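PDB 4C25: L-fuculose phosphate aldolase from Streptococcus pneumoniae, which is a zinc-binding enzyme of the class II aldolase and adducin family, with an AraD-like alpha/beta fold and an assembly of four subunits. Local coordinates for residues 14-19 with 168-173; 43-48 with 75-80; 128-133 with 156-161. All blocks are in the same frame, centred on the assembly; numbering follows the deposited sequence.

Interaction 1 of 3, residues 14-19 with 168-173; sequences IKYGKK and NLLNAF
Tyr16 drives its phenol ring against Leu169, Leu170 and Phe173, filling the seam between helices 7-22 and 169-192, which lie side by side on the mixed sheet of an AraD-like alpha/beta fold. The two helical segments run almost parallel, 18° apart, and their axes come no closer than 10.7 Å, a gap filled here by the rings of Tyr16 and Phe173 and by leucine side chains. Leu169 places its CB over one face of the tyrosine ring, shifted toward the rim, in a CH-pi contact with CB 3.8 Å from Tyr16 CD1. Phe173 meets that ring obliquely, the planes inclined at 55°, and its CB lies 3.6 Å from Tyr16 CD2. Tyr16 OH abuts Leu170 CD1 and CG, each 3.3 Å away. Toward the sheet, Leu33 receives Tyr16, while Val35 and Ile97 receive Leu169 and Phe173, which suits their apolar character. At the margin, Lys19 uses its methylenes as hydrocarbon. The chain bends at its last two torsions and crosses Phe173 at about a right angle; its ammonium stays too far from the ring for more than a weak cation-pi attraction. Lys19 CD instead makes the close CH-pi contact, over the ring face and 3.5 Å from Phe173 CZ.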
ATOM      1  N   ILE A  14      21.503   4.007  13.304  1.00 39.54           N
ATOM      2  CA  ILE A  14      21.569   3.986  11.826  1.00 42.62           C
ATOM      3  C   ILE A  14      20.737   2.832  11.252  1.00 41.89           C
ATOM      4  O   ILE A  14      19.965   3.022  10.307  1.00 49.15           O
ATOM      5  CB  ILE A  14      23.027   3.929  11.303  1.00 47.12           C
ATOM      6  CG1 ILE A  14      23.799   5.198  11.710  1.00 46.09           C
ATOM      7  CG2 ILE A  14      23.063   3.763   9.788  1.00 45.66           C
ATOM      8  CD1 ILE A  14      25.314   5.060  11.637  1.00 42.24           C
ATOM      9  N   LYS A  15      20.853   1.658  11.860  1.00 40.90           N
ATOM     10  CA  LYS A  15      20.040   0.506  11.491  1.00 41.62           C
ATOM     11  C   LYS A  15      18.530   0.751  11.630  1.00 41.44           C
ATOM     12  O   LYS A  15      17.762   0.416  10.731  1.00 41.91           O
ATOM     13  CB  LYS A  15      20.442  -0.732  12.310  1.00 41.57           C
ATOM     14  CG  LYS A  15      19.579  -1.961  12.033  1.00 43.66           C
ATOM     15  CD  LYS A  15      19.839  -3.095  13.018  1.00 47.42           C
ATOM     16  CE  LYS A  15      18.889  -4.254  12.757  1.00 53.26           C
ATOM     17  NZ  LYS A  15      18.900  -5.236  13.878  1.00 61.27           N
ATOM     18  N   TYR A  16      18.091   1.291  12.761  1.00 37.55           N
ATOM     19  CA  TYR A  16      16.657   1.457  12.947  1.00 35.10           C
ATOM     20  C   TYR A  16      16.084   2.602  12.132  1.00 34.66           C
ATOM     21  O   TYR A  16      14.925   2.565  11.730  1.00 35.66           O
ATOM     22  CB  TYR A  16      16.277   1.509  14.405  1.00 34.46           C
ATOM     23  CG  TYR A  16      16.264   0.126  15.021  1.00 38.04           C
ATOM     24  CD1 TYR A  16      17.424  -0.416  15.579  1.00 36.35           C
ATOM     25  CD2 TYR A  16      15.095  -0.659  15.011  1.00 42.59           C
ATOM     26  CE1 TYR A  16      17.428  -1.685  16.125  1.00 41.87           C
ATOM     27  CE2 TYR A  16      15.092  -1.946  15.547  1.00 45.33           C
ATOM     28  CZ  TYR A  16      16.271  -2.452  16.112  1.00 45.66           C
ATOM     29  OH  TYR A  16      16.303  -3.710  16.674  1.00 46.56           O
ATOM     30  N   GLY A  17      16.928   3.586  11.839  1.00 35.39           N
ATOM     31  CA  GLY A  17      16.577   4.649  10.911  1.00 37.27           C
ATOM     32  C   GLY A  17      16.252   4.083   9.539  1.00 38.59           C
ATOM     33  O   GLY A  17      15.229   4.430   8.927  1.00 38.97           O
ATOM     34  N   LYS A  18      17.119   3.199   9.057  1.00 35.60           N
ATOM     35  CA  LYS A  18      16.889   2.550   7.773  1.00 35.68           C
ATOM     36  C   LYS A  18      15.588   1.786   7.803  1.00 35.75           C
ATOM     37  O   LYS A  18      14.751   1.942   6.914  1.00 37.63           O
ATOM     38  CB  LYS A  18      18.058   1.639   7.413  1.00 36.82           C
ATOM     39  CG  LYS A  18      19.256   2.443   6.956  1.00 37.85           C
ATOM     40  CD  LYS A  18      20.539   1.662   7.072  1.00 43.03           C
ATOM     41  CE  LYS A  18      21.563   2.278   6.128  1.00 41.61           C
ATOM     42  NZ  LYS A  18      22.521   1.233   5.673  1.00 42.52           N
ATOM     43  N   LYS A  19      15.411   0.999   8.857  1.00 38.54           N
ATOM     44  CA  LYS A  19      14.301   0.080   8.987  1.00 40.89           C
ATOM     45  C   LYS A  19      12.929   0.786   9.034  1.00 38.63           C
ATOM     46  O   LYS A  19      11.908   0.238   8.582  1.00 37.55           O
ATOM     47  CB  LYS A  19      14.534  -0.840  10.186  1.00 45.12           C
ATOM     48  CG  LYS A  19      13.502  -1.935  10.380  1.00 48.70           C
ATOM     49  CD  LYS A  19      13.525  -2.420  11.819  1.00 57.73           C
ATOM     50  CE  LYS A  19      13.566  -3.937  11.908  1.00 66.39           C
ATOM     51  NZ  LYS A  19      14.940  -4.470  11.641  1.00 66.53           N
ATOM     52  N   ASN A 168      14.671  -0.016  24.841  1.00 38.85           N
ATOM     53  CA  ASN A 168      15.694  -0.036  23.759  1.00 38.18           C
ATOM     54  C   ASN A 168      15.154   0.259  22.340  1.00 38.69           C
ATOM     55  O   ASN A 168      13.946   0.507  22.159  1.00 32.12           O
ATOM     56  CB  ASN A 168      16.525  -1.330  23.787  1.00 37.53           C
ATOM     57  CG  ASN A 168      15.669  -2.592  23.734  1.00 40.05           C
ATOM     58  OD1 ASN A 168      14.597  -2.647  23.080  1.00 36.54           O
ATOM     59  ND2 ASN A 168      16.142  -3.627  24.420  1.00 35.28           N
ATOM     60  N   LEU A 169      16.034   0.250  21.332  1.00 39.55           N
ATOM     61  CA  LEU A 169      15.588   0.671  19.996  1.00 40.71           C
ATOM     62  C   LEU A 169      14.638  -0.350  19.355  1.00 45.40           C
ATOM     63  O   LEU A 169      13.623   0.024  18.759  1.00 47.04           O
ATOM     64  CB  LEU A 169      16.758   1.033  19.071  1.00 37.53           C
ATOM     65  CG  LEU A 169      17.394   2.416  19.254  1.00 36.57           C
ATOM     66  CD1 LEU A 169      18.708   2.523  18.489  1.00 34.40           C
ATOM     67  CD2 LEU A 169      16.474   3.589  18.883  1.00 36.59           C
ATOM     68  N   LEU A 170      14.952  -1.631  19.523  1.00 45.36           N
ATOM     69  CA  LEU A 170      14.081  -2.704  19.070  1.00 44.25           C
ATOM     70  C   LEU A 170      12.660  -2.493  19.580  1.00 38.01           C
ATOM     71  O   LEU A 170      11.696  -2.499  18.817  1.00 39.57           O
ATOM     72  CB  LEU A 170      14.621  -4.054  19.551  1.00 50.32           C
ATOM     73  CG  LEU A 170      14.196  -5.286  18.745  1.00 59.38           C
ATOM     74  CD1 LEU A 170      15.351  -6.270  18.594  1.00 59.87           C
ATOM     75  CD2 LEU A 170      12.985  -5.959  19.370  1.00 62.35           C
ATOM     76  N   ASN A 171      12.526  -2.303  20.878  1.00 33.25           N
ATOM     77  CA  ASN A 171      11.216  -2.140  21.488  1.00 30.84           C
ATOM     78  C   ASN A 171      10.571  -0.820  21.108  1.00 30.67           C
ATOM     79  O   ASN A 171       9.358  -0.727  20.998  1.00 32.62           O
ATOM     80  CB  ASN A 171      11.304  -2.291  23.019  1.00 34.24           C
ATOM     81  CG  ASN A 171      11.656  -3.731  23.486  1.00 38.96           C
ATOM     82  OD1 ASN A 171      11.934  -4.634  22.695  1.00 42.46           O
ATOM     83  ND2 ASN A 171      11.661  -3.927  24.788  1.00 42.09           N
ATOM     84  N   ALA A 172      11.370   0.223  20.899  1.00 36.00           N
ATOM     85  CA  ALA A 172      10.792   1.538  20.525  1.00 35.08           C
ATOM     86  C   ALA A 172      10.201   1.382  19.124  1.00 32.53           C
ATOM     87  O   ALA A 172       9.066   1.835  18.835  1.00 31.33           O
ATOM     88  CB  ALA A 172      11.847   2.644  20.567  1.00 27.31           C
ATOM     89  N   PHE A 173      10.958   0.680  18.280  1.00 30.91           N
ATOM     90  CA  PHE A 173      10.561   0.461  16.884  1.00 36.00           C
ATOM     91  C   PHE A 173       9.231  -0.294  16.769  1.00 36.67           C
ATOM     92  O   PHE A 173       8.351   0.071  15.963  1.00 36.45           O
ATOM     93  CB  PHE A 173      11.657  -0.263  16.074  1.00 36.92           C
ATOM     94  CG  PHE A 173      11.211  -0.629  14.692  1.00 38.64           C
ATOM     95  CD1 PHE A 173      10.510  -1.806  14.467  1.00 39.27           C
ATOM     96  CD2 PHE A 173      11.423   0.236  13.626  1.00 41.97           C
ATOM     97  CE1 PHE A 173      10.056  -2.125  13.195  1.00 39.58           C
ATOM     98  CE2 PHE A 173      10.984  -0.090  12.346  1.00 42.80           C
ATOM     99  CZ  PHE A 173      10.284  -1.265  12.139  1.00 39.17           C
TER

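Interaction 2 of 3, residues 43-48 with 75-80; sequences MAITPS and LPSSEW. With SO4 (sulfate ion), chain E.
Ile45 and Met43 press against the backbone of Trp80, and this is the densely packed end of the contact. Ile45 CD1 comes within 3.4 Å of Trp80 CA. Having CG1 anti to the backbone N (chi1 -172°) sends this branch to the tryptophan, while the other branch, CG2, rests 3.9 Å from Pro76 CB. Met43 reaches farther: its chain bends at the last torsion, and the methyl CE ends 3.3 Å from Trp80 O. Helix 80-89 closes over both side chains through His83, and strand 61-64 supports Met43 and Pro76 through Met63, which suits the branched Ile45 and the long, bendable, largely apolar Met43.

Strand 42-45 belongs to the mixed sheet of the AraD-like fold, and just past its end the chain forms a single beta bridge between Pro47 and Pro76. Two backbone bonds hold it: Ser77 N to Thr46 O, in the carbonyl plane, and the straighter Ser48 N to Leu75 O (170° at the hydrogen), whose donor stands above the carbonyl plane. Ser77 also makes an ST turn, its OG accepting from Glu79 N at 2.9 Å just before helix 80-89.

Beyond the bridge the packing gives way to a polar, more open side, where Leu75 is exposed and small serines line an anion site. Ser78 N donates to sulfate O3 at 2.8 Å, and Ser48 OG lies 3.1 Å from the same oxygen; Gly49 N is a further donor to the sulfate. The same Ser78 N and Ser48 OG bond to O2P of 1,3-dihydroxyacetonephosphate, so the sulfate, probably from the crystallisation liquor, and the ligand probably occupy the site as alternatives. Ser77 OG makes a weaker approach to sulfate O1.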
ATOM      1  N   MET A  43      22.936  11.270  25.759  1.00 31.37           N
ATOM      2  CA  MET A  43      22.015  10.933  24.707  1.00 30.03           C
ATOM      3  C   MET A  43      22.783  10.970  23.407  1.00 30.64           C
ATOM      4  O   MET A  43      23.464  11.953  23.124  1.00 33.57           O
ATOM      5  CB  MET A  43      20.838  11.919  24.645  1.00 30.08           C
ATOM      6  CG  MET A  43      19.970  11.732  23.408  1.00 27.81           C
ATOM      7  SD  MET A  43      18.449  12.718  23.550  1.00 31.53           S
ATOM      8  CE  MET A  43      18.988  14.218  22.756  1.00 28.68           C
ATOM      9  N   ALA A  44      22.685   9.898  22.620  1.00 30.57           N
ATOM     10  CA  ALA A  44      23.084   9.954  21.207  1.00 31.01           C
ATOM     11  C   ALA A  44      21.801  10.103  20.377  1.00 27.62           C
ATOM     12  O   ALA A  44      20.845   9.372  20.583  1.00 27.32           O
ATOM     13  CB  ALA A  44      23.867   8.706  20.796  1.00 31.57           C
ATOM     14  N   ILE A  45      21.801  11.028  19.428  1.00 27.75           N
ATOM     15  CA  ILE A  45      20.601  11.362  18.671  1.00 29.83           C
ATOM     16  C   ILE A  45      20.990  11.515  17.212  1.00 33.43           C
ATOM     17  O   ILE A  45      22.130  11.884  16.916  1.00 37.60           O
ATOM     18  CB  ILE A  45      19.925  12.658  19.210  1.00 28.32           C
ATOM     19  CG1 ILE A  45      18.555  12.905  18.555  1.00 27.98           C
ATOM     20  CG2 ILE A  45      20.862  13.859  19.048  1.00 29.14           C
ATOM     21  CD1 ILE A  45      17.587  13.677  19.433  1.00 25.76           C
ATOM     22  N   THR A  46      20.061  11.199  16.302  1.00 32.75           N
ATOM     23  CA  THR A  46      20.293  11.362  14.857  1.00 32.99           C
ATOM     24  C   THR A  46      20.558  12.849  14.476  1.00 34.96           C
ATOM     25  O   THR A  46      20.049  13.753  15.157  1.00 37.67           O
ATOM     26  CB  THR A  46      19.144  10.718  14.003  1.00 31.98           C
ATOM     27  OG1 THR A  46      17.845  11.144  14.462  1.00 31.92           O
ATOM     28  CG2 THR A  46      19.183   9.236  14.110  1.00 30.19           C
ATOM     29  N   PRO A  47      21.353  13.113  13.402  1.00 34.27           N
ATOM     30  CA  PRO A  47      21.584  14.509  12.992  1.00 33.87           C
ATOM     31  C   PRO A  47      20.376  15.151  12.339  1.00 35.41           C
ATOM     32  O   PRO A  47      19.483  14.452  11.913  1.00 42.67           O
ATOM     33  CB  PRO A  47      22.701  14.380  11.930  1.00 33.20           C
ATOM     34  CG  PRO A  47      22.521  13.005  11.395  1.00 33.22           C
ATOM     35  CD  PRO A  47      22.207  12.191  12.624  1.00 32.71           C
ATOM     36  N   SER A  48      20.370  16.478  12.242  1.00 36.53           N
ATOM     37  CA  SER A  48      19.358  17.225  11.491  1.00 42.54           C
ATOM     38  C   SER A  48      19.452  17.088   9.961  1.00 42.82           C
ATOM     39  O   SER A  48      20.542  17.151   9.384  1.00 43.21           O
ATOM     40  CB  SER A  48      19.441  18.713  11.835  1.00 43.68           C
ATOM     41  OG  SER A  48      18.312  19.385  11.306  1.00 48.04           O
ATOM     42  N   LEU A  75      24.724  19.363  13.323  1.00 34.94           N
ATOM     43  CA  LEU A  75      23.613  19.768  14.162  1.00 34.53           C
ATOM     44  C   LEU A  75      22.810  18.532  14.530  1.00 34.08           C
ATOM     45  O   LEU A  75      22.600  17.667  13.694  1.00 35.97           O
ATOM     46  CB  LEU A  75      22.734  20.803  13.462  1.00 33.83           C
ATOM     47  CG  LEU A  75      23.454  22.157  13.295  1.00 40.36           C
ATOM     48  CD1 LEU A  75      22.522  23.241  12.733  1.00 39.88           C
ATOM     49  CD2 LEU A  75      24.129  22.638  14.594  1.00 39.28           C
ATOM     50  N   PRO A  76      22.417  18.412  15.807  1.00 32.07           N
ATOM     51  CA  PRO A  76      21.513  17.359  16.247  1.00 30.85           C
ATOM     52  C   PRO A  76      20.110  17.592  15.683  1.00 31.52           C
ATOM     53  O   PRO A  76      19.787  18.699  15.258  1.00 33.42           O
ATOM     54  CB  PRO A  76      21.492  17.533  17.771  1.00 34.64           C
ATOM     55  CG  PRO A  76      21.790  19.017  17.988  1.00 34.62           C
ATOM     56  CD  PRO A  76      22.794  19.329  16.910  1.00 35.52           C
ATOM     57  N   SER A  77      19.302  16.542  15.643  1.00 30.04           N
ATOM     58  CA  SER A  77      17.904  16.651  15.201  1.00 32.53           C
ATOM     59  C   SER A  77      17.238  17.911  15.803  1.00 30.80           C
ATOM     60  O   SER A  77      17.419  18.212  16.971  1.00 28.10           O
ATOM     61  CB  SER A  77      17.147  15.393  15.633  1.00 31.81           C
ATOM     62  OG  SER A  77      15.810  15.719  16.011  1.00 38.87           O
ATOM     63  N   SER A  78      16.486  18.645  14.993  1.00 32.66           N
ATOM     64  CA  SER A  78      15.708  19.771  15.507  1.00 33.51           C
ATOM     65  C   SER A  78      14.791  19.408  16.697  1.00 31.76           C
ATOM     66  O   SER A  78      14.298  20.292  17.385  1.00 33.59           O
ATOM     67  CB  SER A  78      14.904  20.450  14.386  1.00 33.32           C
ATOM     68  OG  SER A  78      13.615  19.887  14.276  1.00 39.20           O
ATOM     69  N   GLU A  79      14.571  18.118  16.928  1.00 31.00           N
ATOM     70  CA  GLU A  79      13.734  17.674  18.030  1.00 32.43           C
ATOM     71  C   GLU A  79      14.536  17.098  19.224  1.00 30.42           C
ATOM     72  O   GLU A  79      13.964  16.435  20.100  1.00 28.64           O
ATOM     73  CB  GLU A  79      12.702  16.655  17.529  1.00 33.41           C
ATOM     74  CG  GLU A  79      11.739  17.190  16.458  1.00 39.17           C
ATOM     75  CD  GLU A  79      10.687  18.175  16.994  1.00 45.60           C
ATOM     76  OE1 GLU A  79      10.855  18.712  18.115  1.00 42.60           O
ATOM     77  OE2 GLU A  79       9.681  18.427  16.277  1.00 46.58           O
ATOM     78  N   TRP A  80      15.853  17.332  19.239  1.00 30.72           N
ATOM     79  CA  TRP A  80      16.742  16.852  20.333  1.00 31.55           C
ATOM     80  C   TRP A  80      16.161  17.037  21.733  1.00 33.76           C
ATOM     81  O   TRP A  80      16.370  16.189  22.612  1.00 38.93           O
ATOM     82  CB  TRP A  80      18.127  17.484  20.265  1.00 27.93           C
ATOM     83  CG  TRP A  80      18.139  18.987  20.585  1.00 30.98           C
ATOM     84  CD1 TRP A  80      18.015  20.027  19.673  1.00 28.21           C
ATOM     85  CD2 TRP A  80      18.278  19.606  21.882  1.00 28.76           C
ATOM     86  NE1 TRP A  80      18.036  21.232  20.334  1.00 31.70           N
ATOM     87  CE2 TRP A  80      18.190  21.013  21.683  1.00 29.02           C
ATOM     88  CE3 TRP A  80      18.440  19.112  23.189  1.00 29.09           C
ATOM     89  CZ2 TRP A  80      18.288  21.932  22.730  1.00 26.76           C
ATOM     90  CZ3 TRP A  80      18.522  20.034  24.246  1.00 28.01           C
ATOM     91  CH2 TRP A  80      18.445  21.429  24.004  1.00 28.43           C
TER
HETATM   92  S   SO4 E 304      15.309  16.503  11.882  0.60 41.37           S
HETATM   93  O1  SO4 E 304      15.558  15.342  12.775  0.60 39.79           O
HETATM   94  O2  SO4 E 304      15.936  16.192  10.576  0.60 40.00           O
HETATM   95  O3  SO4 E 304      15.876  17.770  12.423  0.60 39.21           O
HETATM   96  O4  SO4 E 304      13.834  16.690  11.751  0.60 43.72           O

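Interaction 3 of 3, residues 128-133 with 156-161; sequences VRVAEY and LLANHG. With ZN (zinc ion), chain B.
Tyr133 lies along Ala158 just where two neighbouring strands give way to loops. Its CB touches Ala158 CB at 3.9 Å, a close approach that the small alanine allows. With CG anti to the backbone N (chi1 175°), the ring extends beside the peptide that joins Ala158 to Asn159, and CD1 comes 3.5 Å from Ala158 O, which sits at the ring edge and in its plane. CE1 stays near that oxygen too, at 4.0 Å. At the tip, OH leaves both segments and hydrogen-bonds to Glu202 of a second subunit, so a tyrosine suits a place that needs hydrocarbon at its base and a polar end at the interface.

Behind it the strands 129-131 and 154-157 run parallel, joined through helix 139-148 in a beta-alpha-beta crossover. Leu156 is gripped through both its backbone N and its backbone O: N donates to Arg129 O at 2.8 Å, nearly straight, and O accepts from Ala131 N at 2.7 Å. Val130 CG2 packs 3.9 Å from Leu156 CB on one side of this pairing. Where the strands part, a water takes over, donating to Glu132 O and only weakly accepting from Ala158 N.

The chain then turns back, and His160 and Gly161 both face Leu157 as a classic beta bulge. From the bulge His160 projects its ring, and NE2 binds the zinc ion at 2.0 Å, alongside His98 and His100. His118 of the second subunit hydrogen-bonds to His160 O, and Tyr119 of that subunit meets its ring edge-to-face. The zinc ligand is held between a backbone bulge and a neighbouring chain, which suggests that subunit assembly contributes to keeping it in position.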
ATOM      1  N   VAL A 128      -3.634   6.004  23.343  1.00 31.03           N
ATOM      2  CA  VAL A 128      -2.602   6.992  23.067  1.00 28.13           C
ATOM      3  C   VAL A 128      -3.236   8.376  22.994  1.00 28.91           C
ATOM      4  O   VAL A 128      -4.186   8.612  22.221  1.00 30.33           O
ATOM      5  CB  VAL A 128      -1.802   6.646  21.825  1.00 25.97           C
ATOM      6  CG1 VAL A 128      -0.702   7.648  21.602  1.00 26.32           C
ATOM      7  CG2 VAL A 128      -1.198   5.257  21.961  1.00 24.66           C
ATOM      8  N   ARG A 129      -2.711   9.268  23.834  1.00 27.68           N
ATOM      9  CA  ARG A 129      -3.153  10.635  23.932  1.00 28.29           C
ATOM     10  C   ARG A 129      -2.593  11.496  22.801  1.00 29.58           C
ATOM     11  O   ARG A 129      -1.534  11.201  22.192  1.00 29.30           O
ATOM     12  CB  ARG A 129      -2.715  11.220  25.274  1.00 28.64           C
ATOM     13  CG  ARG A 129      -3.347  10.572  26.504  1.00 30.26           C
ATOM     14  CD  ARG A 129      -3.242  11.505  27.720  1.00 28.55           C
ATOM     15  NE  ARG A 129      -3.211  10.763  28.989  1.00 27.68           N
ATOM     16  CZ  ARG A 129      -2.099  10.269  29.541  1.00 29.53           C
ATOM     17  NH1 ARG A 129      -0.918  10.422  28.948  1.00 28.44           N
ATOM     18  NH2 ARG A 129      -2.160   9.599  30.673  1.00 28.67           N
ATOM     19  N   VAL A 130      -3.265  12.600  22.544  1.00 30.51           N
ATOM     20  CA  VAL A 130      -2.684  13.566  21.602  1.00 36.03           C
ATOM     21  C   VAL A 130      -2.171  14.822  22.345  1.00 37.49           C
ATOM     22  O   VAL A 130      -2.939  15.503  23.058  1.00 33.46           O
ATOM     23  CB  VAL A 130      -3.652  13.851  20.428  1.00 38.90           C
ATOM     24  CG1 VAL A 130      -4.946  14.475  20.935  1.00 44.73           C
ATOM     25  CG2 VAL A 130      -2.995  14.733  19.377  1.00 41.85           C
ATOM     26  N   ALA A 131      -0.860  15.085  22.238  1.00 33.23           N
ATOM     27  CA  ALA A 131      -0.273  16.318  22.797  1.00 32.96           C
ATOM     28  C   ALA A 131      -0.948  17.553  22.213  1.00 32.00           C
ATOM     29  O   ALA A 131      -1.492  17.494  21.118  1.00 29.22           O
ATOM     30  CB  ALA A 131       1.242  16.387  22.550  1.00 31.84           C
ATOM     31  N   GLU A 132      -0.921  18.649  22.971  1.00 35.33           N
ATOM     32  CA  GLU A 132      -1.372  19.963  22.518  1.00 36.88           C
ATOM     33  C   GLU A 132      -0.411  20.476  21.454  1.00 33.90           C
ATOM     34  O   GLU A 132       0.822  20.172  21.521  1.00 32.04           O
ATOM     35  CB  GLU A 132      -1.392  20.936  23.697  1.00 42.48           C
ATOM     36  CG  GLU A 132      -2.339  20.527  24.820  1.00 52.69           C
ATOM     37  CD  GLU A 132      -2.628  21.656  25.803  1.00 61.19           C
ATOM     38  OE1 GLU A 132      -1.690  22.108  26.507  1.00 59.40           O
ATOM     39  OE2 GLU A 132      -3.802  22.092  25.872  1.00 69.83           O
ATOM     40  N   TYR A 133      -0.939  21.254  20.494  1.00 30.78           N
ATOM     41  CA  TYR A 133      -0.117  21.678  19.337  1.00 31.15           C
ATOM     42  C   TYR A 133       1.050  22.592  19.717  1.00 32.17           C
ATOM     43  O   TYR A 133       0.902  23.502  20.521  1.00 31.61           O
ATOM     44  CB  TYR A 133      -0.927  22.288  18.158  1.00 32.03           C
ATOM     45  CG  TYR A 133       0.015  22.806  17.058  1.00 30.26           C
ATOM     46  CD1 TYR A 133       0.573  21.931  16.141  1.00 30.28           C
ATOM     47  CD2 TYR A 133       0.402  24.150  17.002  1.00 29.71           C
ATOM     48  CE1 TYR A 133       1.481  22.354  15.181  1.00 28.41           C
ATOM     49  CE2 TYR A 133       1.304  24.590  16.032  1.00 28.90           C
ATOM     50  CZ  TYR A 133       1.850  23.684  15.130  1.00 28.47           C
ATOM     51  OH  TYR A 133       2.741  24.080  14.133  1.00 25.62           O
ATOM     52  N   LEU A 156       0.643  11.107  20.475  1.00 33.12           N
ATOM     53  CA  LEU A 156       0.470  11.705  19.154  1.00 33.68           C
ATOM     54  C   LEU A 156       0.812  13.218  19.233  1.00 36.10           C
ATOM     55  O   LEU A 156       0.472  13.912  20.214  1.00 37.07           O
ATOM     56  CB  LEU A 156      -0.957  11.456  18.608  1.00 32.92           C
ATOM     57  CG  LEU A 156      -1.583  10.047  18.421  1.00 34.58           C
ATOM     58  CD1 LEU A 156      -2.991  10.117  17.842  1.00 30.85           C
ATOM     59  CD2 LEU A 156      -0.746   9.152  17.516  1.00 36.68           C
ATOM     60  N   LEU A 157       1.496  13.724  18.211  1.00 34.27           N
ATOM     61  CA  LEU A 157       1.875  15.143  18.164  1.00 30.73           C
ATOM     62  C   LEU A 157       0.952  15.794  17.151  1.00 32.84           C
ATOM     63  O   LEU A 157       1.011  15.471  15.933  1.00 33.98           O
ATOM     64  CB  LEU A 157       3.345  15.324  17.766  1.00 28.36           C
ATOM     65  CG  LEU A 157       4.384  14.431  18.498  1.00 29.85           C
ATOM     66  CD1 LEU A 157       5.778  14.521  17.879  1.00 28.70           C
ATOM     67  CD2 LEU A 157       4.444  14.727  19.988  1.00 28.41           C
ATOM     68  N   ALA A 158       0.079  16.664  17.675  1.00 30.22           N
ATOM     69  CA  ALA A 158      -0.982  17.321  16.933  1.00 30.85           C
ATOM     70  C   ALA A 158      -0.444  17.833  15.618  1.00 30.84           C
ATOM     71  O   ALA A 158       0.601  18.448  15.579  1.00 31.89           O
ATOM     72  CB  ALA A 158      -1.566  18.479  17.756  1.00 31.72           C
ATOM     73  N   ASN A 159      -1.148  17.526  14.535  1.00 29.99           N
ATOM     74  CA  ASN A 159      -0.791  17.996  13.191  1.00 27.75           C
ATOM     75  C   ASN A 159       0.631  17.698  12.815  1.00 25.97           C
ATOM     76  O   ASN A 159       1.184  18.459  12.035  1.00 24.77           O
ATOM     77  CB  ASN A 159      -1.061  19.493  13.019  1.00 26.43           C
ATOM     78  CG  ASN A 159      -2.482  19.874  13.402  1.00 30.63           C
ATOM     79  OD1 ASN A 159      -3.393  19.909  12.557  1.00 36.18           O
ATOM     80  ND2 ASN A 159      -2.695  20.090  14.670  1.00 26.05           N
ATOM     81  N   HIS A 160       1.201  16.585  13.303  1.00 24.37           N
ATOM     82  CA  HIS A 160       2.652  16.371  13.158  1.00 25.43           C
ATOM     83  C   HIS A 160       3.104  14.914  13.006  1.00 28.70           C
ATOM     84  O   HIS A 160       3.709  14.531  11.997  1.00 33.16           O
ATOM     85  CB  HIS A 160       3.362  16.974  14.385  1.00 21.48           C
ATOM     86  CG  HIS A 160       4.850  16.935  14.301  1.00 20.28           C
ATOM     87  ND1 HIS A 160       5.650  17.798  15.018  1.00 21.12           N
ATOM     88  CD2 HIS A 160       5.690  16.173  13.554  1.00 19.54           C
ATOM     89  CE1 HIS A 160       6.923  17.558  14.716  1.00 21.51           C
ATOM     90  NE2 HIS A 160       6.974  16.571  13.839  1.00 16.73           N
ATOM     91  N   GLY A 161       2.874  14.103  14.034  1.00 29.05           N
ATOM     92  CA  GLY A 161       3.403  12.755  14.008  1.00 27.49           C
ATOM     93  C   GLY A 161       3.218  12.007  15.304  1.00 28.01           C
ATOM     94  O   GLY A 161       2.238  12.222  16.051  1.00 27.56           O
TER
HETATM   95 ZN    ZN B 301       8.643  15.602  13.177  1.00 33.86          ZN
HETATM   96  O   HOH W   1       2.081  18.089  19.897  1.00 34.15           O

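Interaction 1 closes the longest loop of the three, and the other two are nested inside it in series, 43-48 with 75-80 first and 128-133 with 156-161 second. Its helix pair packs on the mixed sheet to which strands of interactions 2 and 3 belong. Their centres lie about 15 Å (1 to 2), 21 Å (1 to 3) and 20 Å (2 to 3) apart, with interactions 1 and 3 on opposite sides of the chain's centre. Interactions 2 and 3 nevertheless touch, Glu79 OE2 lying 3.3 Å from His160 CE1. Residues 47-48 and 77-79 and the zinc ligand His160, which come from separate parts of the chain, thereby meet in one pocket that holds 1,3-dihydroxyacetonephosphate.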